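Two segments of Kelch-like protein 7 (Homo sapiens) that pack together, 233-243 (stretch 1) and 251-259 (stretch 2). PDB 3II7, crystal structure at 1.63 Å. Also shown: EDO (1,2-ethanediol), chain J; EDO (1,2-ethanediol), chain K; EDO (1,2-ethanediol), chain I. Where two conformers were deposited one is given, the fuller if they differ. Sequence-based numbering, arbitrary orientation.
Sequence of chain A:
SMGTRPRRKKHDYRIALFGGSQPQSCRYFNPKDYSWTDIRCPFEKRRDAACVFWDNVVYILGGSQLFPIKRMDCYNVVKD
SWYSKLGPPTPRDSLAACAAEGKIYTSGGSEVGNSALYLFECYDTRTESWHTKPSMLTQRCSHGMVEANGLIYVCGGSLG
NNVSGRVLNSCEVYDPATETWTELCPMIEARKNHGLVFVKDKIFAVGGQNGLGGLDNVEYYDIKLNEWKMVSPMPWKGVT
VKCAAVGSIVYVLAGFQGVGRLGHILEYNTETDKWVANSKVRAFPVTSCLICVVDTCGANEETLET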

ATOM      1  N   PRO A 233     -16.061   6.295  10.784  1.00  2.70           N
ATOM      2  CA  PRO A 233     -14.728   5.927  11.237  1.00  2.86           C
ATOM      3  C   PRO A 233     -14.594   4.484  11.613  1.00  3.55           C
ATOM      4  O   PRO A 233     -15.607   3.810  11.932  1.00  4.94           O
ATOM      5  CB  PRO A 233     -14.527   6.806  12.473  1.00  7.03           C
ATOM      6  CG  PRO A 233     -15.920   6.997  13.018  1.00  8.52           C
ATOM      7  CD  PRO A 233     -16.801   7.061  11.809  1.00  5.29           C
ATOM      8  N   MET A 234     -13.349   3.992  11.596  1.00  5.13           N
ATOM      9  CA  MET A 234     -13.037   2.665  12.079  1.00  6.24           C
ATOM     10  C   MET A 234     -13.316   2.576  13.560  1.00  3.20           C
ATOM     11  O   MET A 234     -13.170   3.562  14.277  1.00  4.75           O
ATOM     12  CB  MET A 234     -11.548   2.335  11.877  1.00  8.35           C
ATOM     13  CG  MET A 234     -11.108   2.138  10.462  1.00  7.95           C
ATOM     14  SD  MET A 234      -9.343   1.670  10.439  1.00 10.43           S
ATOM     15  CE  MET A 234      -8.703   3.277  10.694  1.00  7.79           C
ATOM     16  N   PRO A 235     -13.657   1.360  14.047  1.00  5.70           N
ATOM     17  CA  PRO A 235     -13.821   1.148  15.509  1.00  6.54           C
ATOM     18  C   PRO A 235     -12.508   1.111  16.328  1.00  5.83           C
ATOM     19  O   PRO A 235     -12.546   0.924  17.559  1.00  9.62           O
ATOM     20  CB  PRO A 235     -14.556  -0.189  15.588  1.00 11.80           C
ATOM     21  CG  PRO A 235     -14.307  -0.861  14.339  1.00  9.76           C
ATOM     22  CD  PRO A 235     -14.049   0.181  13.275  1.00  9.14           C
ATOM     23  N   TRP A 236     -11.370   1.340  15.663  1.00  6.09           N
ATOM     24  CA  TRP A 236     -10.050   1.193  16.245  1.00  4.64           C
ATOM     25  C   TRP A 236      -9.251   2.417  15.838  1.00  4.58           C
ATOM     26  O   TRP A 236      -9.278   2.818  14.661  1.00  6.75           O
ATOM     27  CB  TRP A 236      -9.400  -0.051  15.656  1.00  7.13           C
ATOM     28  CG  TRP A 236      -7.968  -0.330  16.072  1.00  4.15           C
ATOM     29  CD1 TRP A 236      -7.539  -0.960  17.233  1.00  5.54           C
ATOM     30  CD2 TRP A 236      -6.803  -0.091  15.301  1.00  5.38           C
ATOM     31  NE1 TRP A 236      -6.181  -1.079  17.222  1.00  5.89           N
ATOM     32  CE2 TRP A 236      -5.696  -0.547  16.058  1.00  4.21           C
ATOM     33  CE3 TRP A 236      -6.565   0.503  14.047  1.00  6.67           C
ATOM     34  CZ2 TRP A 236      -4.393  -0.455  15.592  1.00  6.30           C
ATOM     35  CZ3 TRP A 236      -5.253   0.596  13.597  1.00  2.30           C
ATOM     36  CH2 TRP A 236      -4.193   0.121  14.373  1.00  5.12           C
ATOM     37  N   LYS A 237      -8.528   2.981  16.779  1.00  4.50           N
ATOM     38  CA  LYS A 237      -7.674   4.165  16.509  1.00  2.98           C
ATOM     39  C   LYS A 237      -6.223   3.821  16.775  1.00  2.00           C
ATOM     40  O   LYS A 237      -5.833   3.630  17.919  1.00  6.78           O
ATOM     41  CB  LYS A 237      -8.093   5.316  17.411  1.00  4.23           C
ATOM     42  CG  LYS A 237      -7.421   6.613  17.107  1.00  5.40           C
ATOM     43  CD  LYS A 237      -8.181   7.804  17.678  1.00  9.58           C
ATOM     44  CE  LYS A 237      -7.552   9.083  17.275  1.00 11.39           C
ATOM     45  NZ  LYS A 237      -8.288  10.266  17.900  1.00 10.25           N
ATOM     46  N   GLY A 238      -5.449   3.717  15.700  1.00  3.80           N
ATOM     47  CA  GLY A 238      -4.028   3.431  15.786  1.00  2.69           C
ATOM     48  C   GLY A 238      -3.253   4.349  14.849  1.00  4.93           C
ATOM     49  O   GLY A 238      -3.775   5.373  14.407  1.00  5.70           O
ATOM     50  N   VAL A 239      -2.027   3.965  14.525  1.00  3.04           N
ATOM     51  CA  VAL A 239      -1.138   4.835  13.730  1.00  2.97           C
ATOM     52  C   VAL A 239      -0.761   4.271  12.349  1.00  2.27           C
ATOM     53  O   VAL A 239      -0.322   5.023  11.475  1.00  5.49           O
ATOM     54  CB  VAL A 239       0.131   5.219  14.527  1.00  2.98           C
ATOM     55  CG1 VAL A 239      -0.242   6.105  15.749  1.00  5.77           C
ATOM     56  CG2 VAL A 239       0.963   3.967  14.953  1.00  6.82           C
ATOM     57  N   THR A 240      -0.895   2.955  12.157  1.00  3.63           N
ATOM     58  CA  THR A 240      -0.697   2.369  10.825  1.00  2.00           C
ATOM     59  C   THR A 240      -1.809   1.375  10.525  1.00  6.42           C
ATOM     60  O   THR A 240      -2.388   0.759  11.445  1.00  7.83           O
ATOM     61  CB  THR A 240       0.692   1.718  10.660  1.00  4.38           C
ATOM     62  OG1 THR A 240       0.701   0.444  11.332  1.00  8.85           O
ATOM     63  CG2 THR A 240       1.807   2.620  11.210  1.00  5.73           C
ATOM     64  N   VAL A 241      -2.135   1.240   9.250  1.00  6.13           N
ATOM     65  CA  VAL A 241      -3.083   0.208   8.852  0.50  7.91           C
ATOM     66  C   VAL A 241      -2.628  -0.498   7.613  1.00 10.40           C
ATOM     67  O   VAL A 241      -1.963   0.047   6.760  1.00 10.10           O
ATOM     68  CB  VAL A 241      -4.501   0.711   8.631  0.50  8.97           C
ATOM     69  CG1 VAL A 241      -5.201   1.032   9.974  0.50  2.00           C
ATOM     70  CG2 VAL A 241      -4.497   1.878   7.704  0.50  4.03           C
ATOM     71  N   LYS A 242      -2.949  -1.781   7.585  1.00  5.53           N
ATOM     72  CA  LYS A 242      -2.670  -2.622   6.418  0.50  3.13           C
ATOM     73  C   LYS A 242      -4.023  -3.071   5.922  1.00  4.33           C
ATOM     74  O   LYS A 242      -4.722  -3.827   6.607  1.00  5.19           O
ATOM     75  CB  LYS A 242      -1.797  -3.802   6.791  0.50  6.73           C
ATOM     76  CG  LYS A 242      -0.430  -3.398   7.322  0.50  4.09           C
ATOM     77  CD  LYS A 242       0.405  -2.720   6.260  0.50  6.68           C
ATOM     78  CE  LYS A 242       1.703  -2.184   6.840  0.50 11.31           C
ATOM     79  NZ  LYS A 242       1.540  -0.924   7.661  0.50  8.25           N
ATOM     80  N   CYS A 243      -4.403  -2.560   4.742  1.00  5.62           N
ATOM     81  CA  CYS A 243      -5.768  -2.540   4.215  0.50  6.75           C
ATOM     82  C   CYS A 243      -5.806  -3.067   2.783  1.00  5.40           C
ATOM     83  O   CYS A 243      -4.889  -2.730   2.006  1.00  6.31           O
ATOM     84  CB  CYS A 243      -6.231  -1.063   4.119  0.50  4.06           C
ATOM     85  SG  CYS A 243      -6.447  -0.170   5.662  0.50 14.48           S
ATOM     86  N   TYR A 251     -11.013  -4.462   3.911  1.00  5.09           N
ATOM     87  CA  TYR A 251     -10.530  -5.280   5.032  1.00  3.95           C
ATOM     88  C   TYR A 251      -9.301  -4.637   5.622  1.00  8.33           C
ATOM     89  O   TYR A 251      -8.358  -4.349   4.890  1.00  8.57           O
ATOM     90  CB  TYR A 251     -10.185  -6.716   4.564  1.00  6.08           C
ATOM     91  CG  TYR A 251     -11.348  -7.445   3.978  1.00  4.32           C
ATOM     92  CD1 TYR A 251     -12.164  -8.252   4.761  1.00  3.98           C
ATOM     93  CD2 TYR A 251     -11.669  -7.301   2.637  1.00  5.49           C
ATOM     94  CE1 TYR A 251     -13.279  -8.915   4.213  1.00  5.31           C
ATOM     95  CE2 TYR A 251     -12.766  -7.963   2.082  1.00  4.44           C
ATOM     96  CZ  TYR A 251     -13.571  -8.754   2.870  1.00  2.15           C
ATOM     97  OH  TYR A 251     -14.672  -9.377   2.325  1.00  6.26           O
ATOM     98  N   VAL A 252      -9.319  -4.394   6.927  1.00  4.80           N
ATOM     99  CA  VAL A 252      -8.116  -3.957   7.676  1.00  3.59           C
ATOM    100  C   VAL A 252      -7.643  -5.207   8.421  1.00  4.05           C
ATOM    101  O   VAL A 252      -8.306  -5.699   9.360  1.00  5.64           O
ATOM    102  CB  VAL A 252      -8.390  -2.828   8.639  1.00  3.10           C
ATOM    103  CG1 VAL A 252      -7.101  -2.381   9.338  1.00  4.53           C
ATOM    104  CG2 VAL A 252      -9.064  -1.621   7.897  1.00  5.74           C
ATOM    105  N   LEU A 253      -6.500  -5.730   7.980  1.00  3.87           N
ATOM    106  CA  LEU A 253      -6.050  -7.036   8.392  1.00  3.57           C
ATOM    107  C   LEU A 253      -4.900  -6.974   9.388  1.00  4.79           C
ATOM    108  O   LEU A 253      -4.554  -7.982   9.979  1.00  4.91           O
ATOM    109  CB  LEU A 253      -5.636  -7.870   7.179  1.00  2.45           C
ATOM    110  CG  LEU A 253      -6.721  -8.211   6.182  1.00  3.54           C
ATOM    111  CD1 LEU A 253      -6.128  -9.073   5.057  1.00  3.70           C
ATOM    112  CD2 LEU A 253      -7.889  -8.919   6.857  1.00  5.18           C
ATOM    113  N   ALA A 254      -4.283  -5.803   9.512  1.00  4.33           N
ATOM    114  CA  ALA A 254      -3.237  -5.577  10.528  1.00  5.50           C
ATOM    115  C   ALA A 254      -3.115  -4.085  10.789  1.00  5.04           C
ATOM    116  O   ALA A 254      -3.536  -3.273   9.999  1.00  5.50           O
ATOM    117  CB  ALA A 254      -1.878  -6.153  10.044  1.00  5.02           C
ATOM    118  N   GLY A 255      -2.539  -3.740  11.909  1.00  5.75           N
ATOM    119  CA  GLY A 255      -2.236  -2.346  12.205  1.00  4.02           C
ATOM    120  C   GLY A 255      -1.520  -2.206  13.526  1.00  5.03           C
ATOM    121  O   GLY A 255      -1.741  -2.982  14.453  1.00  4.89           O
ATOM    122  N   PHE A 256      -0.646  -1.210  13.594  1.00  3.56           N
ATOM    123  CA  PHE A 256       0.065  -0.847  14.804  1.00  4.69           C
ATOM    124  C   PHE A 256      -0.688   0.257  15.489  1.00  5.75           C
ATOM    125  O   PHE A 256      -0.986   1.285  14.895  1.00  3.17           O
ATOM    126  CB  PHE A 256       1.483  -0.377  14.473  1.00  4.14           C
ATOM    127  CG  PHE A 256       2.292   0.022  15.680  1.00  6.51           C
ATOM    128  CD1 PHE A 256       2.390  -0.826  16.762  1.00  8.54           C
ATOM    129  CD2 PHE A 256       2.943   1.248  15.735  1.00 12.63           C
ATOM    130  CE1 PHE A 256       3.134  -0.472  17.886  1.00 11.22           C
ATOM    131  CE2 PHE A 256       3.700   1.603  16.851  1.00 13.03           C
ATOM    132  CZ  PHE A 256       3.770   0.741  17.935  1.00 11.03           C
ATOM    133  N   GLN A 257      -0.982   0.066  16.754  1.00  3.80           N
ATOM    134  CA  GLN A 257      -1.792   1.029  17.485  1.00  2.80           C
ATOM    135  C   GLN A 257      -0.988   2.224  17.950  1.00  5.04           C
ATOM    136  O   GLN A 257      -1.539   3.321  18.020  1.00  6.51           O
ATOM    137  CB  GLN A 257      -2.474   0.376  18.689  1.00  5.59           C
ATOM    138  CG  GLN A 257      -3.629   1.209  19.273  1.00  7.93           C
ATOM    139  CD  GLN A 257      -3.209   2.314  20.220  1.00 14.53           C
ATOM    140  OE1 GLN A 257      -2.167   2.238  20.884  1.00 11.02           O
ATOM    141  NE2 GLN A 257      -4.035   3.370  20.289  1.00 12.58           N
ATOM    142  N   GLY A 258       0.296   2.013  18.258  1.00  6.54           N
ATOM    143  CA  GLY A 258       1.089   2.969  19.026  1.00 10.02           C
ATOM    144  C   GLY A 258       1.678   2.284  20.253  1.00 11.50           C
ATOM    145  O   GLY A 258       2.858   2.450  20.555  1.00 10.89           O
ATOM    146  N   VAL A 259       0.868   1.499  20.956  0.50  9.59           N
ATOM    147  CA  VAL A 259       1.364   0.678  22.065  0.50 11.21           C
ATOM    148  C   VAL A 259       1.334  -0.789  21.609  0.50 10.87           C
ATOM    149  O   VAL A 259       2.383  -1.436  21.468  0.50 14.53           O
ATOM    150  CB  VAL A 259       0.533   0.895  23.355  0.50 12.77           C
ATOM    151  CG1 VAL A 259       0.994  -0.057  24.458  0.50 15.92           C
ATOM    152  CG2 VAL A 259       0.630   2.376  23.841  0.50  7.76           C
TER
HETATM  153  C1  EDO J 959      -8.469   1.148  20.263  1.00 34.19           C
HETATM  154  O1  EDO J 959      -9.105   2.197  19.535  1.00 17.69           O
HETATM  155  C2  EDO J 959      -6.981   1.255  20.066  1.00 27.77           C
HETATM  156  O2  EDO J 959      -6.510   2.539  20.485  1.00 47.17           O
HETATM  157  C1  EDO K 960      -3.118   6.163  18.404  1.00 25.46           C
HETATM  158  O1  EDO K 960      -1.822   5.962  19.002  1.00 28.96           O
HETATM  159  C2  EDO K 960      -3.705   7.517  18.782  1.00 32.61           C
HETATM  160  O2  EDO K 960      -2.710   8.529  18.607  1.00 36.35           O
HETATM  161  C1  EDO I 958       5.000  -0.779  12.106  1.00 43.47           C
HETATM  162  O1  EDO I 958       4.703  -1.989  12.804  1.00 38.84           O
HETATM  163  C2  EDO I 958       3.711  -0.130  11.638  1.00 27.62           C
HETATM  164  O2  EDO I 958       3.009  -0.924  10.629  1.00 33.76           O

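Tyr251 opens stretch 2 with a backbone contact: its O lies 3.2 Å from Cys243 CA, with an angle of 143° at the hydrogen, a CA-H...O geometry. Its side chain comes no nearer than 6.0 Å to stretch 1, so the tyrosine contributes through its main chain.

Val252 pairs with Cys243 as an antiparallel, non-hydrogen-bonded bridge, the CA atoms 4.4 Å apart. Both side chains therefore lie on the same face of the sheet, and Val252 CG2 sits 3.7 Å from Cys243 SG. The valine also reaches residues ahead of the strand: its CG1 is 4.0 Å from Val241 CG1, and its CG2 is 4.2 Å from Met234 SD. These are apolar contacts at van der Waals range.

Leu253 N donates to Lys242 O at 2.9 Å and 162°. The return bond of the ladder is Lys242 N to Ala254 O, also 2.9 Å, at 157°. Ala254 and Lys242 thus form an antiparallel hydrogen-bonded pair, with CA atoms 5.1 Å apart and CB atoms 4.0 Å apart on the face opposite Val252 and Cys243. Because Lys242 pairs with Ala254 while Cys243 pairs with Val252, the register slips by one: Leu253 is the extra residue of a beta bulge.

At Gly255 the absence of a side chain matters. An ideal CB there would fall 2.6 Å from Thr240 O and 2.8 Å from Trp236 CH2, both clashes. The bare backbone lets Trp236 CH2 approach Gly255 C to 3.6 Å.

Phe256 O accepts two hydrogen bonds, from Val239 N (2.9 Å, 165°) and Thr240 N (3.2 Å, 160°), so one carbonyl gathers consecutive amides beyond the end of the ladder. In turn, Phe256 N donates to Thr240 OG1 (3.1 Å, 157°), bringing the threonine side chain into the backbone network. The phenyl ring meets Val239 obliquely, with CD2 3.5 Å from Val239 CG2.

Gln257 combines packing with polar contacts. Its CA is 3.5 Å from Trp236 CZ2, and its NE2 donates to Lys237 O at 3.0 Å and 151°. Its main-chain O is 3.3 Å from Gly238 CA, a CA-H...O contact with 134° at the hydrogen. The same proximity constrains Gly238, where an ideal CB would clash with Phe256 O at 2.9 Å and, within its own stretch, with Trp236 CH2 at 2.2 Å.

Beyond this the contact fades: Gly258 N is 3.9 Å from Val239 CG2. Val259 touches nothing in stretch 1, but its N donates to Gln257 OE1 at 3.1 Å.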